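Long-range contacts in CrmK (Actinoalloteichus sp. WH1-2216-6, PDB 5I1V), which is a flavin-dependent oxidase with covalently bound FAD, involved in recycling shunt products during caerulomycin biosynthesis: residues V228-A233 and V308-T313; F271-G276 and H362-D367; Y404-T409 and L418-E423. One frame throughout, in Å; residues are numbered along the deposited sequence. Where two conformers were deposited one is given.

Contact 1: residues V228-A233 and V308-T313; sequences VSWSWA and VAPSLT
Ser311 O is gripped twice. Ser229 N donates a hydrogen bond to it at 2.9 Å, with an N-H...O angle of 159° and the donor in the carbonyl plane. Val228 CA adds a CA-H...O contact to Ser311 O at 3.2 Å. The return bond, from Ser311 N to Ser229 O, is also 2.9 Å long and arrives nearly along the C=O axis. Ser229 and Ser311 are thus an antiparallel hydrogen-bonded pair. Val228 and Leu312 form the non-hydrogen-bonded pair beside it. Their side chains lie side by side, with Val228 CG2 3.7 Å from Leu312 CD1.

Pro310 makes a CH-pi contact with Trp230. Its CB sits over one face of the indole, 3.5 Å from the centroid of the five-membered ring and 17° off the normal. Val228 CG1 covers the six-membered ring on the same face. It is only 3.4 Å from Pro310 CB, which is tight packing. Val308 O lies in the indole plane, at the ring edge. Trp230 NE1 is buried here and has no polar partner in the model. Further along, a water accepts from Ser231 N and donates to Ala309 O, bridging the two backbones. Leu299 and Leu302 of helix 291-303 cover Val228 and Trp230. The arrangement is that of an outer antiparallel strand pair, with strand 311-318 at one margin of the chain's large helix-backed sheet.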
ATOM      1  N   VAL A 228     -17.022   2.717  14.318  1.00 33.91           N
ATOM      2  CA  VAL A 228     -18.215   3.433  14.710  1.00 29.48           C
ATOM      3  C   VAL A 228     -18.293   4.666  13.846  1.00 30.72           C
ATOM      4  O   VAL A 228     -17.283   5.244  13.541  1.00 29.75           O
ATOM      5  CB  VAL A 228     -18.102   3.819  16.178  1.00 30.87           C
ATOM      6  CG1 VAL A 228     -19.381   4.468  16.677  1.00 30.42           C
ATOM      7  CG2 VAL A 228     -17.830   2.592  17.010  1.00 32.86           C
ATOM      8  N   SER A 229     -19.490   5.091  13.449  1.00 30.63           N
ATOM      9  CA  SER A 229     -19.659   6.394  12.815  1.00 31.77           C
ATOM     10  C   SER A 229     -20.933   7.059  13.312  1.00 31.81           C
ATOM     11  O   SER A 229     -21.913   6.377  13.590  1.00 29.89           O
ATOM     12  CB  SER A 229     -19.733   6.249  11.303  1.00 36.45           C
ATOM     13  OG  SER A 229     -20.642   5.226  10.981  1.00 37.58           O
ATOM     14  N   TRP A 230     -20.900   8.385  13.424  1.00 31.47           N
ATOM     15  CA  TRP A 230     -22.054   9.174  13.841  1.00 31.69           C
ATOM     16  C   TRP A 230     -22.408  10.120  12.700  1.00 30.39           C
ATOM     17  O   TRP A 230     -21.556  10.823  12.193  1.00 28.67           O
ATOM     18  CB  TRP A 230     -21.749  10.014  15.079  1.00 29.87           C
ATOM     19  CG  TRP A 230     -21.480   9.293  16.331  1.00 30.77           C
ATOM     20  CD1 TRP A 230     -22.352   9.105  17.363  1.00 30.78           C
ATOM     21  CD2 TRP A 230     -20.236   8.709  16.735  1.00 28.72           C
ATOM     22  NE1 TRP A 230     -21.741   8.412  18.374  1.00 30.65           N
ATOM     23  CE2 TRP A 230     -20.437   8.156  18.015  1.00 30.60           C
ATOM     24  CE3 TRP A 230     -18.978   8.561  16.113  1.00 27.84           C
ATOM     25  CZ2 TRP A 230     -19.420   7.480  18.715  1.00 28.95           C
ATOM     26  CZ3 TRP A 230     -17.966   7.921  16.811  1.00 27.76           C
ATOM     27  CH2 TRP A 230     -18.194   7.391  18.111  1.00 28.02           C
ATOM     28  N   SER A 231     -23.677  10.166  12.297  1.00 31.19           N
ATOM     29  CA  SER A 231     -24.033  10.946  11.114  1.00 31.32           C
ATOM     30  C   SER A 231     -23.992  12.427  11.433  1.00 30.46           C
ATOM     31  O   SER A 231     -24.595  12.871  12.426  1.00 33.41           O
ATOM     32  CB  SER A 231     -25.428  10.542  10.582  1.00 33.59           C
ATOM     33  OG  SER A 231     -25.846  11.472   9.584  1.00 36.42           O
ATOM     34  N   TRP A 232     -23.329  13.210  10.580  1.00 28.89           N
ATOM     35  CA  TRP A 232     -23.355  14.652  10.711  1.00 28.91           C
ATOM     36  C   TRP A 232     -24.807  15.214  10.537  1.00 30.87           C
ATOM     37  O   TRP A 232     -25.155  16.228  11.129  1.00 28.95           O
ATOM     38  CB  TRP A 232     -22.444  15.335   9.686  1.00 30.65           C
ATOM     39  CG  TRP A 232     -21.152  15.761  10.295  1.00 31.70           C
ATOM     40  CD1 TRP A 232     -19.912  15.165  10.131  1.00 31.56           C
ATOM     41  CD2 TRP A 232     -20.952  16.861  11.188  1.00 31.13           C
ATOM     42  NE1 TRP A 232     -18.982  15.835  10.873  1.00 30.00           N
ATOM     43  CE2 TRP A 232     -19.584  16.877  11.527  1.00 31.64           C
ATOM     44  CE3 TRP A 232     -21.798  17.843  11.731  1.00 34.28           C
ATOM     45  CZ2 TRP A 232     -19.039  17.829  12.379  1.00 33.96           C
ATOM     46  CZ3 TRP A 232     -21.253  18.808  12.587  1.00 33.46           C
ATOM     47  CH2 TRP A 232     -19.879  18.790  12.896  1.00 34.75           C
ATOM     48  N   ALA A 233     -25.600  14.552   9.719  1.00 29.74           N
ATOM     49  CA  ALA A 233     -26.991  15.003   9.467  1.00 31.95           C
ATOM     50  C   ALA A 233     -27.819  14.987  10.751  1.00 33.58           C
ATOM     51  O   ALA A 233     -28.880  15.625  10.824  1.00 32.77           O
ATOM     52  CB  ALA A 233     -27.628  14.106   8.425  1.00 33.42           C
ATOM     53  N   VAL A 308     -27.595  11.408  19.082  1.00 42.35           N
ATOM     54  CA  VAL A 308     -27.301  10.650  17.831  1.00 41.96           C
ATOM     55  C   VAL A 308     -26.877   9.237  18.176  1.00 40.14           C
ATOM     56  O   VAL A 308     -25.931   9.066  18.944  1.00 43.46           O
ATOM     57  CB  VAL A 308     -26.102  11.192  17.008  1.00 43.50           C
ATOM     58  CG1 VAL A 308     -26.199  10.707  15.567  1.00 43.95           C
ATOM     59  CG2 VAL A 308     -25.991  12.690  17.062  1.00 45.78           C
ATOM     60  N   ALA A 309     -27.531   8.233  17.604  1.00 38.75           N
ATOM     61  CA  ALA A 309     -27.102   6.839  17.791  1.00 38.33           C
ATOM     62  C   ALA A 309     -26.049   6.599  16.729  1.00 38.97           C
ATOM     63  O   ALA A 309     -26.256   6.989  15.582  1.00 35.35           O
ATOM     64  CB  ALA A 309     -28.259   5.886  17.572  1.00 38.52           C
ATOM     65  N   PRO A 310     -24.926   5.951  17.089  1.00 36.52           N
ATOM     66  CA  PRO A 310     -23.943   5.662  16.044  1.00 36.48           C
ATOM     67  C   PRO A 310     -24.181   4.328  15.337  1.00 34.14           C
ATOM     68  O   PRO A 310     -24.741   3.423  15.941  1.00 36.34           O
ATOM     69  CB  PRO A 310     -22.644   5.557  16.836  1.00 37.80           C
ATOM     70  CG  PRO A 310     -23.072   4.984  18.159  1.00 39.95           C
ATOM     71  CD  PRO A 310     -24.443   5.570  18.430  1.00 39.32           C
ATOM     72  N   SER A 311     -23.724   4.195  14.094  1.00 32.25           N
ATOM     73  CA  SER A 311     -23.636   2.900  13.438  1.00 33.05           C
ATOM     74  C   SER A 311     -22.334   2.244  13.857  1.00 35.09           C
ATOM     75  O   SER A 311     -21.329   2.909  13.968  1.00 32.73           O
ATOM     76  CB  SER A 311     -23.560   3.041  11.936  1.00 35.71           C
ATOM     77  OG  SER A 311     -24.510   3.943  11.430  1.00 44.69           O
ATOM     78  N   LEU A 312     -22.341   0.936  13.981  1.00 36.94           N
ATOM     79  CA  LEU A 312     -21.235   0.214  14.578  1.00 40.05           C
ATOM     80  C   LEU A 312     -21.109  -1.152  13.889  1.00 42.02           C
ATOM     81  O   LEU A 312     -22.109  -1.810  13.635  1.00 39.05           O
ATOM     82  CB  LEU A 312     -21.580   0.068  16.052  1.00 44.91           C
ATOM     83  CG  LEU A 312     -21.004  -0.992  16.957  1.00 49.99           C
ATOM     84  CD1 LEU A 312     -19.541  -0.691  17.228  1.00 52.68           C
ATOM     85  CD2 LEU A 312     -21.789  -0.995  18.261  1.00 54.47           C
ATOM     86  N   THR A 313     -19.880  -1.542  13.556  1.00 38.61           N
ATOM     87  CA  THR A 313     -19.554  -2.913  13.196  1.00 38.56           C
ATOM     88  C   THR A 313     -18.455  -3.377  14.148  1.00 35.52           C
ATOM     89  O   THR A 313     -17.589  -2.579  14.546  1.00 32.68           O
ATOM     90  CB  THR A 313     -19.056  -3.046  11.730  1.00 42.49           C
ATOM     91  OG1 THR A 313     -18.859  -4.427  11.421  1.00 55.13           O
ATOM     92  CG2 THR A 313     -17.730  -2.376  11.524  1.00 40.92           C
TER
HETATM   93  O   HOH W   1     -25.577   8.265  13.354  1.00 32.81           O

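Contact 2: residues F271-G276 and H362-D367; sequences FHRSAG and HLSRAD
His272 CB starts a side chain that runs to the end of helix 353-364. CG is anti to the backbone N (chi1 -179°), so the imidazole swings toward the helix carbonyls. CB and CG pass near Leu363 O. CD2 comes closer, 3.0 Å from Leu363 O, and also faces His362 O, which lies in the ring plane. At the tip, NE2 donates a hydrogen bond to Arg365 O at 2.8 Å. The acceptor lies in the ring plane, and the bond falls on a carbonyl lone pair, though it is bent to 145°. On the other branch, ND1 shares a 2.9 Å hydrogen bond with Ser274 OG. These two bonds fix the ring's rotation, and Tyr368 meets the ring edge-to-face.

Segment 271-276 takes in the turn of a beta hairpin, after Phe271 ends strand 265-271. The turn leads through a 3-10 segment into the neighbouring strand 277-285. An alanine at His272 would lose both ring bonds and would probably loosen this turn from the helix end.

The backbone supplies a second tie. Arg273 N donates to Leu363 O at 2.8 Å, nearly along the C=O axis. Leu363 CD2 packs against Phe271 C at 3.9 Å. The Arg273 guanidinium brings its edge to Ser364, with NH1 beside CB. Ser364 OG is bonded to Tyr360 O, within the helix. Past the helix, Arg365 NE forms a salt bridge with the syn lone pair of Asp367 OD1 at 3.1 Å, but the arginine is poorly ordered.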
ATOM      1  N   PHE A 271     -14.211  14.697  11.491  1.00 31.28           N
ATOM      2  CA  PHE A 271     -14.243  15.302  10.198  1.00 32.19           C
ATOM      3  C   PHE A 271     -15.131  16.537  10.148  1.00 32.65           C
ATOM      4  O   PHE A 271     -16.117  16.659  10.910  1.00 31.29           O
ATOM      5  CB  PHE A 271     -14.803  14.326   9.191  1.00 34.36           C
ATOM      6  CG  PHE A 271     -13.948  13.109   8.936  1.00 35.63           C
ATOM      7  CD1 PHE A 271     -12.794  13.194   8.168  1.00 38.53           C
ATOM      8  CD2 PHE A 271     -14.347  11.869   9.391  1.00 36.00           C
ATOM      9  CE1 PHE A 271     -12.031  12.059   7.909  1.00 37.37           C
ATOM     10  CE2 PHE A 271     -13.618  10.737   9.118  1.00 36.81           C
ATOM     11  CZ  PHE A 271     -12.454  10.824   8.370  1.00 38.67           C
ATOM     12  N   HIS A 272     -14.785  17.428   9.232  1.00 30.32           N
ATOM     13  CA  HIS A 272     -15.664  18.494   8.833  1.00 30.41           C
ATOM     14  C   HIS A 272     -16.961  17.891   8.308  1.00 29.26           C
ATOM     15  O   HIS A 272     -16.984  16.795   7.736  1.00 26.37           O
ATOM     16  CB  HIS A 272     -15.015  19.378   7.759  1.00 31.14           C
ATOM     17  CG  HIS A 272     -15.877  20.518   7.339  1.00 30.72           C
ATOM     18  ND1 HIS A 272     -16.669  20.471   6.211  1.00 32.83           N
ATOM     19  CD2 HIS A 272     -16.101  21.720   7.909  1.00 30.52           C
ATOM     20  CE1 HIS A 272     -17.356  21.599   6.113  1.00 33.59           C
ATOM     21  NE2 HIS A 272     -17.029  22.374   7.134  1.00 34.03           N
ATOM     22  N   ARG A 273     -18.041  18.655   8.498  1.00 32.30           N
ATOM     23  CA  ARG A 273     -19.388  18.244   8.128  0.50 31.55           C
ATOM     24  C   ARG A 273     -19.491  17.667   6.722  1.00 32.79           C
ATOM     25  O   ARG A 273     -20.223  16.698   6.492  1.00 30.39           O
ATOM     26  CB  ARG A 273     -20.358  19.440   8.286  0.50 33.10           C
ATOM     27  CG  ARG A 273     -21.768  19.200   7.746  0.50 33.75           C
ATOM     28  CD  ARG A 273     -22.790  20.225   8.249  0.50 35.13           C
ATOM     29  NE  ARG A 273     -23.838  19.624   9.083  0.50 35.58           N
ATOM     30  CZ  ARG A 273     -24.103  20.015  10.322  0.50 36.79           C
ATOM     31  NH1 ARG A 273     -23.426  21.020  10.826  0.50 37.95           N
ATOM     32  NH2 ARG A 273     -25.041  19.422  11.050  0.50 40.57           N
ATOM     33  N   SER A 274     -18.787  18.278   5.772  1.00 33.85           N
ATOM     34  CA  SER A 274     -18.850  17.834   4.377  1.00 35.70           C
ATOM     35  C   SER A 274     -18.440  16.402   4.184  1.00 37.12           C
ATOM     36  O   SER A 274     -18.744  15.850   3.142  1.00 35.81           O
ATOM     37  CB  SER A 274     -17.991  18.704   3.472  1.00 36.56           C
ATOM     38  OG  SER A 274     -16.636  18.677   3.880  1.00 34.87           O
ATOM     39  N   ALA A 275     -17.736  15.791   5.159  1.00 38.07           N
ATOM     40  CA  ALA A 275     -17.482  14.351   5.103  1.00 34.87           C
ATOM     41  C   ALA A 275     -18.715  13.517   5.391  1.00 36.05           C
ATOM     42  O   ALA A 275     -18.757  12.356   5.006  1.00 34.13           O
ATOM     43  CB  ALA A 275     -16.359  13.948   6.067  1.00 36.58           C
ATOM     44  N   GLY A 276     -19.701  14.068   6.104  1.00 37.51           N
ATOM     45  CA  GLY A 276     -20.939  13.318   6.377  1.00 37.02           C
ATOM     46  C   GLY A 276     -21.004  12.514   7.671  1.00 38.90           C
ATOM     47  O   GLY A 276     -22.079  12.071   8.043  1.00 37.87           O
ATOM     48  N   HIS A 362     -16.036  25.566  13.456  1.00 33.75           N
ATOM     49  CA  HIS A 362     -15.237  25.346  12.252  1.00 31.91           C
ATOM     50  C   HIS A 362     -15.555  24.011  11.574  1.00 31.45           C
ATOM     51  O   HIS A 362     -15.545  23.912  10.348  1.00 33.03           O
ATOM     52  CB  HIS A 362     -13.753  25.440  12.609  1.00 31.60           C
ATOM     53  CG  HIS A 362     -13.335  26.798  13.058  1.00 31.55           C
ATOM     54  ND1 HIS A 362     -13.116  27.839  12.175  1.00 34.84           N
ATOM     55  CD2 HIS A 362     -13.148  27.313  14.296  1.00 32.42           C
ATOM     56  CE1 HIS A 362     -12.791  28.928  12.852  1.00 34.34           C
ATOM     57  NE2 HIS A 362     -12.801  28.637  14.140  1.00 33.55           N
ATOM     58  N   LEU A 363     -15.833  22.965  12.352  1.00 32.15           N
ATOM     59  CA  LEU A 363     -16.235  21.660  11.766  1.00 31.63           C
ATOM     60  C   LEU A 363     -17.627  21.628  11.117  1.00 33.22           C
ATOM     61  O   LEU A 363     -17.841  20.829  10.211  1.00 31.33           O
ATOM     62  CB  LEU A 363     -16.147  20.544  12.808  1.00 32.40           C
ATOM     63  CG  LEU A 363     -14.736  20.256  13.354  1.00 30.02           C
ATOM     64  CD1 LEU A 363     -14.851  19.408  14.616  1.00 29.53           C
ATOM     65  CD2 LEU A 363     -13.878  19.560  12.299  1.00 30.37           C
ATOM     66  N   SER A 364     -18.581  22.462  11.564  1.00 35.63           N
ATOM     67  CA  SER A 364     -19.858  22.548  10.809  1.00 39.61           C
ATOM     68  C   SER A 364     -19.971  23.705   9.800  1.00 41.57           C
ATOM     69  O   SER A 364     -20.923  23.735   9.016  1.00 45.19           O
ATOM     70  CB  SER A 364     -21.063  22.623  11.752  1.00 40.89           C
ATOM     71  OG  SER A 364     -20.912  23.695  12.623  1.00 38.18           O
ATOM     72  N   ARG A 365     -19.033  24.654   9.831  1.00 44.65           N
ATOM     73  CA  ARG A 365     -19.033  25.819   8.928  1.00 48.67           C
ATOM     74  C   ARG A 365     -19.482  25.363   7.528  1.00 50.22           C
ATOM     75  O   ARG A 365     -18.797  24.571   6.877  1.00 45.83           O
ATOM     76  CB  ARG A 365     -17.610  26.436   8.862  1.00 57.06           C
ATOM     77  CG  ARG A 365     -17.558  27.958   8.973  1.00 63.62           C
ATOM     78  CD  ARG A 365     -16.141  28.474   9.259  1.00 68.06           C
ATOM     79  NE  ARG A 365     -15.243  28.391   8.102  1.00 75.49           N
ATOM     80  CZ  ARG A 365     -13.942  28.713   8.112  1.00 80.09           C
ATOM     81  NH1 ARG A 365     -13.354  29.155   9.221  1.00 81.72           N
ATOM     82  NH2 ARG A 365     -13.213  28.601   7.001  1.00 77.71           N
ATOM     83  N   ALA A 366     -20.635  25.833   7.058  1.00 45.17           N
ATOM     84  CA  ALA A 366     -21.108  25.427   5.719  1.00 43.81           C
ATOM     85  C   ALA A 366     -20.465  26.186   4.557  1.00 40.78           C
ATOM     86  O   ALA A 366     -20.570  25.780   3.420  1.00 40.23           O
ATOM     87  CB  ALA A 366     -22.628  25.520   5.648  1.00 48.15           C
ATOM     88  N   ASP A 367     -19.774  27.285   4.824  1.00 42.50           N
ATOM     89  CA  ASP A 367     -19.063  28.002   3.760  1.00 43.40           C
ATOM     90  C   ASP A 367     -17.717  27.326   3.377  1.00 46.75           C
ATOM     91  O   ASP A 367     -16.917  27.882   2.623  1.00 44.89           O
ATOM     92  CB  ASP A 367     -18.838  29.480   4.158  1.00 47.12           C
ATOM     93  CG  ASP A 367     -17.889  29.648   5.373  1.00 52.88           C
ATOM     94  OD1 ASP A 367     -17.321  28.640   5.846  1.00 58.45           O
ATOM     95  OD2 ASP A 367     -17.701  30.790   5.854  1.00 49.68           O
TER

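Contact 3: residues Y404-T409 and L418-E423; sequences YMVAWT and LRWIRE
Strand 404-408 and helix 418-423 run almost exactly antiparallel, at 174°, with their axes 8.7 Å apart at closest approach. Tyr404, Val406 and Trp408 point from the strand toward the helix. Trp420 and Ile421 point back at them. The contact between the segments is apolar.

Val406 is central and crosses both helix side chains obliquely. Its two methyls divide the work. CG1, anti to the carbonyl carbon, meets the benzo part of the Trp420 indole, 3.4 Å from CE3 and 3.7 Å from CZ3. CG2, in the crowded position between the backbone N and the carbonyl carbon, touches Ile421 CG2 at 4.0 Å.

Trp420 has CG anti to the backbone N (chi1 -178°), which carries the indole up to the strand. Its NE1 is hydrogen-bonded to His362 O, and Tyr368 stacks on its ring. These partners would fix the indole's rotation while Val406 packs against it.

Ile421 is extended. CG1 is anti to the backbone N. CD1 points at the strand and touches it where Tyr404 joins Met405, 3.7 Å from Tyr404 C, with Tyr404 CB alongside. The Tyr404 ring then meets Tyr425 edge-to-face.

At the other end the packing is looser. Trp408 CH2 approaches Leu418 CG at 4.5 Å. The Trp408 indole is held by its NE1, which is hydrogen-bonded to Asp414 OD1, and His417 meets its ring.

Met405 points away from the helix. The Met405 side chain comes within about 6 Å of the bound FAD. Strand 400-408 thus has one side packed on helix 414-428 and the other turned to the flavin. This is consistent with the substrate-binding domain of berberine bridge enzyme relatives, in which helices back an antiparallel sheet that faces the flavin.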
ATOM      1  N   TYR A 404      -4.484  17.420  13.324  1.00 23.18           N
ATOM      2  CA  TYR A 404      -5.343  18.201  12.453  1.00 23.40           C
ATOM      3  C   TYR A 404      -4.811  18.009  11.043  1.00 24.39           C
ATOM      4  O   TYR A 404      -3.578  18.024  10.852  1.00 24.24           O
ATOM      5  CB  TYR A 404      -5.240  19.680  12.756  1.00 24.46           C
ATOM      6  CG  TYR A 404      -5.617  20.063  14.147  1.00 24.97           C
ATOM      7  CD1 TYR A 404      -4.872  19.658  15.251  1.00 26.06           C
ATOM      8  CD2 TYR A 404      -6.728  20.875  14.378  1.00 28.99           C
ATOM      9  CE1 TYR A 404      -5.227  20.049  16.539  1.00 25.90           C
ATOM     10  CE2 TYR A 404      -7.092  21.235  15.658  1.00 27.97           C
ATOM     11  CZ  TYR A 404      -6.361  20.828  16.730  1.00 29.21           C
ATOM     12  OH  TYR A 404      -6.749  21.273  17.983  1.00 31.69           O
ATOM     13  N   MET A 405      -5.697  17.774  10.086  1.00 24.65           N
ATOM     14  CA  MET A 405      -5.283  17.613   8.709  1.00 28.34           C
ATOM     15  C   MET A 405      -6.336  18.139   7.708  1.00 27.69           C
ATOM     16  O   MET A 405      -7.543  18.104   7.986  1.00 24.56           O
ATOM     17  CB  MET A 405      -4.835  16.164   8.475  1.00 35.89           C
ATOM     18  CG  MET A 405      -5.622  15.266   7.537  1.00 48.68           C
ATOM     19  SD  MET A 405      -4.705  14.746   6.025  1.00 67.61           S
ATOM     20  CE  MET A 405      -3.005  14.517   6.555  1.00 54.30           C
ATOM     21  N   VAL A 406      -5.836  18.694   6.599  1.00 24.99           N
ATOM     22  CA  VAL A 406      -6.632  19.055   5.421  1.00 27.21           C
ATOM     23  C   VAL A 406      -5.829  18.511   4.266  1.00 25.45           C
ATOM     24  O   VAL A 406      -4.569  18.597   4.279  1.00 24.35           O
ATOM     25  CB  VAL A 406      -6.852  20.575   5.217  1.00 29.47           C
ATOM     26  CG1 VAL A 406      -7.844  21.119   6.202  1.00 35.89           C
ATOM     27  CG2 VAL A 406      -5.584  21.357   5.386  1.00 30.95           C
ATOM     28  N   ALA A 407      -6.524  17.816   3.371  1.00 26.77           N
ATOM     29  CA  ALA A 407      -5.937  17.248   2.142  1.00 25.35           C
ATOM     30  C   ALA A 407      -6.772  17.673   0.939  1.00 28.40           C
ATOM     31  O   ALA A 407      -8.003  17.669   0.989  1.00 27.88           O
ATOM     32  CB  ALA A 407      -5.854  15.768   2.229  1.00 25.90           C
ATOM     33  N   TRP A 408      -6.105  18.095  -0.125  1.00 27.65           N
ATOM     34  CA  TRP A 408      -6.808  18.545  -1.324  1.00 28.62           C
ATOM     35  C   TRP A 408      -5.913  18.363  -2.553  1.00 28.80           C
ATOM     36  O   TRP A 408      -4.733  17.962  -2.436  1.00 26.80           O
ATOM     37  CB  TRP A 408      -7.268  19.999  -1.145  1.00 28.61           C
ATOM     38  CG  TRP A 408      -6.185  21.019  -1.135  1.00 27.17           C
ATOM     39  CD1 TRP A 408      -5.823  21.811  -2.172  1.00 27.42           C
ATOM     40  CD2 TRP A 408      -5.313  21.358  -0.055  1.00 27.29           C
ATOM     41  NE1 TRP A 408      -4.806  22.639  -1.813  1.00 27.22           N
ATOM     42  CE2 TRP A 408      -4.452  22.371  -0.520  1.00 26.55           C
ATOM     43  CE3 TRP A 408      -5.164  20.900   1.262  1.00 27.96           C
ATOM     44  CZ2 TRP A 408      -3.493  22.974   0.293  1.00 26.07           C
ATOM     45  CZ3 TRP A 408      -4.191  21.479   2.059  1.00 27.27           C
ATOM     46  CH2 TRP A 408      -3.376  22.505   1.582  1.00 28.87           C
ATOM     47  N   THR A 409      -6.454  18.640  -3.733  1.00 28.94           N
ATOM     48  CA  THR A 409      -5.687  18.401  -4.941  1.00 31.21           C
ATOM     49  C   THR A 409      -5.471  19.616  -5.811  1.00 32.58           C
ATOM     50  O   THR A 409      -4.488  19.674  -6.523  1.00 29.34           O
ATOM     51  CB  THR A 409      -6.311  17.288  -5.797  1.00 33.24           C
ATOM     52  OG1 THR A 409      -7.670  17.618  -6.090  1.00 34.83           O
ATOM     53  CG2 THR A 409      -6.254  15.930  -5.084  1.00 32.67           C
ATOM     54  N   LEU A 418      -5.697  26.216   3.826  1.00 29.68           N
ATOM     55  CA  LEU A 418      -4.721  26.660   4.809  1.00 29.59           C
ATOM     56  C   LEU A 418      -5.402  27.574   5.794  1.00 30.35           C
ATOM     57  O   LEU A 418      -5.162  27.523   7.017  1.00 27.69           O
ATOM     58  CB  LEU A 418      -3.535  27.394   4.148  1.00 29.88           C
ATOM     59  CG  LEU A 418      -2.532  26.518   3.363  1.00 29.27           C
ATOM     60  CD1 LEU A 418      -1.629  27.377   2.524  1.00 28.19           C
ATOM     61  CD2 LEU A 418      -1.714  25.717   4.357  1.00 31.88           C
ATOM     62  N   ARG A 419      -6.284  28.418   5.282  1.00 31.66           N
ATOM     63  CA  ARG A 419      -7.004  29.296   6.204  1.00 32.29           C
ATOM     64  C   ARG A 419      -7.875  28.486   7.166  1.00 29.08           C
ATOM     65  O   ARG A 419      -7.849  28.769   8.345  1.00 27.53           O
ATOM     66  CB  ARG A 419      -7.772  30.419   5.482  1.00 35.52           C
ATOM     67  CG  ARG A 419      -8.464  31.379   6.440  1.00 43.46           C
ATOM     68  CD  ARG A 419      -9.070  32.633   5.765  1.00 45.98           C
ATOM     69  NE  ARG A 419      -9.912  32.301   4.612  1.00 53.86           N
ATOM     70  CZ  ARG A 419      -9.546  32.393   3.325  1.00 60.32           C
ATOM     71  NH1 ARG A 419      -8.332  32.825   2.964  1.00 62.68           N
ATOM     72  NH2 ARG A 419     -10.412  32.044   2.378  1.00 62.00           N
ATOM     73  N   TRP A 420      -8.563  27.447   6.705  1.00 29.68           N
ATOM     74  CA  TRP A 420      -9.466  26.672   7.584  1.00 29.87           C
ATOM     75  C   TRP A 420      -8.730  25.986   8.761  1.00 31.16           C
ATOM     76  O   TRP A 420      -9.141  26.104   9.925  1.00 29.48           O
ATOM     77  CB  TRP A 420     -10.243  25.621   6.787  1.00 31.39           C
ATOM     78  CG  TRP A 420     -11.202  24.849   7.659  1.00 32.35           C
ATOM     79  CD1 TRP A 420     -12.485  25.214   7.985  1.00 37.72           C
ATOM     80  CD2 TRP A 420     -10.937  23.635   8.379  1.00 34.10           C
ATOM     81  NE1 TRP A 420     -13.038  24.279   8.859  1.00 35.60           N
ATOM     82  CE2 TRP A 420     -12.107  23.304   9.102  1.00 33.62           C
ATOM     83  CE3 TRP A 420      -9.827  22.773   8.463  1.00 33.20           C
ATOM     84  CZ2 TRP A 420     -12.188  22.172   9.901  1.00 31.73           C
ATOM     85  CZ3 TRP A 420      -9.907  21.655   9.282  1.00 31.51           C
ATOM     86  CH2 TRP A 420     -11.085  21.358   9.975  1.00 33.81           C
ATOM     87  N   ILE A 421      -7.607  25.318   8.458  1.00 28.85           N
ATOM     88  CA  ILE A 421      -6.869  24.596   9.487  1.00 27.91           C
ATOM     89  C   ILE A 421      -6.161  25.563  10.436  1.00 27.64           C
ATOM     90  O   ILE A 421      -6.070  25.301  11.625  1.00 26.83           O
ATOM     91  CB  ILE A 421      -5.897  23.549   8.881  1.00 26.46           C
ATOM     92  CG1 ILE A 421      -5.391  22.631   9.984  1.00 26.37           C
ATOM     93  CG2 ILE A 421      -4.736  24.185   8.087  1.00 26.87           C
ATOM     94  CD1 ILE A 421      -4.665  21.385   9.458  1.00 24.80           C
ATOM     95  N   ARG A 422      -5.690  26.706   9.933  1.00 26.71           N
ATOM     96  CA  ARG A 422      -5.049  27.671  10.794  1.00 27.58           C
ATOM     97  C   ARG A 422      -6.000  28.288  11.804  1.00 29.57           C
ATOM     98  O   ARG A 422      -5.648  28.487  12.971  1.00 28.25           O
ATOM     99  CB  ARG A 422      -4.389  28.747   9.980  1.00 30.17           C
ATOM    100  CG  ARG A 422      -3.061  28.284   9.404  1.00 30.90           C
ATOM    101  CD  ARG A 422      -2.632  29.189   8.279  1.00 32.95           C
ATOM    102  NE  ARG A 422      -1.324  28.803   7.817  1.00 34.80           N
ATOM    103  CZ  ARG A 422      -0.785  29.243   6.695  1.00 37.96           C
ATOM    104  NH1 ARG A 422      -1.443  30.105   5.918  1.00 35.76           N
ATOM    105  NH2 ARG A 422       0.423  28.829   6.371  1.00 37.65           N
ATOM    106  N   GLU A 423      -7.203  28.580  11.331  1.00 32.14           N
ATOM    107  CA  GLU A 423      -8.213  29.237  12.170  1.00 33.35           C
ATOM    108  C   GLU A 423      -8.806  28.287  13.208  1.00 30.53           C
ATOM    109  O   GLU A 423      -8.933  28.667  14.377  1.00 30.66           O
ATOM    110  CB  GLU A 423      -9.284  29.878  11.283  1.00 34.33           C
ATOM    111  CG  GLU A 423      -8.722  31.121  10.601  1.00 37.95           C
ATOM    112  CD  GLU A 423      -9.741  31.972   9.842  1.00 43.73           C
ATOM    113  OE1 GLU A 423     -10.879  31.494   9.588  1.00 45.37           O
ATOM    114  OE2 GLU A 423      -9.364  33.112   9.444  1.00 44.96           O
TER

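All three contacts belong to the eight-stranded antiparallel sheet and the elements packed around it. Contact 1 lies at one margin, on strands 222-231 and 311-318. Contact 2 is at the hairpin turn between strands 265-271 and 277-285. Contact 3, on strand 400-408, is the nearest of the three to the flavin. Centres of contacts 1 and 2 are about 16 Å apart, those of 2 and 3 about 12 Å, and those of 1 and 3 about 24 Å. Trp232 joins contact 1 to contact 2, and Trp420 joins contact 2 to contact 3. Along the chain, the segments of contacts 1 and 2 alternate, and contact 3 follows both. The contacts thus form a connected series along the helix-packed part of the sheet.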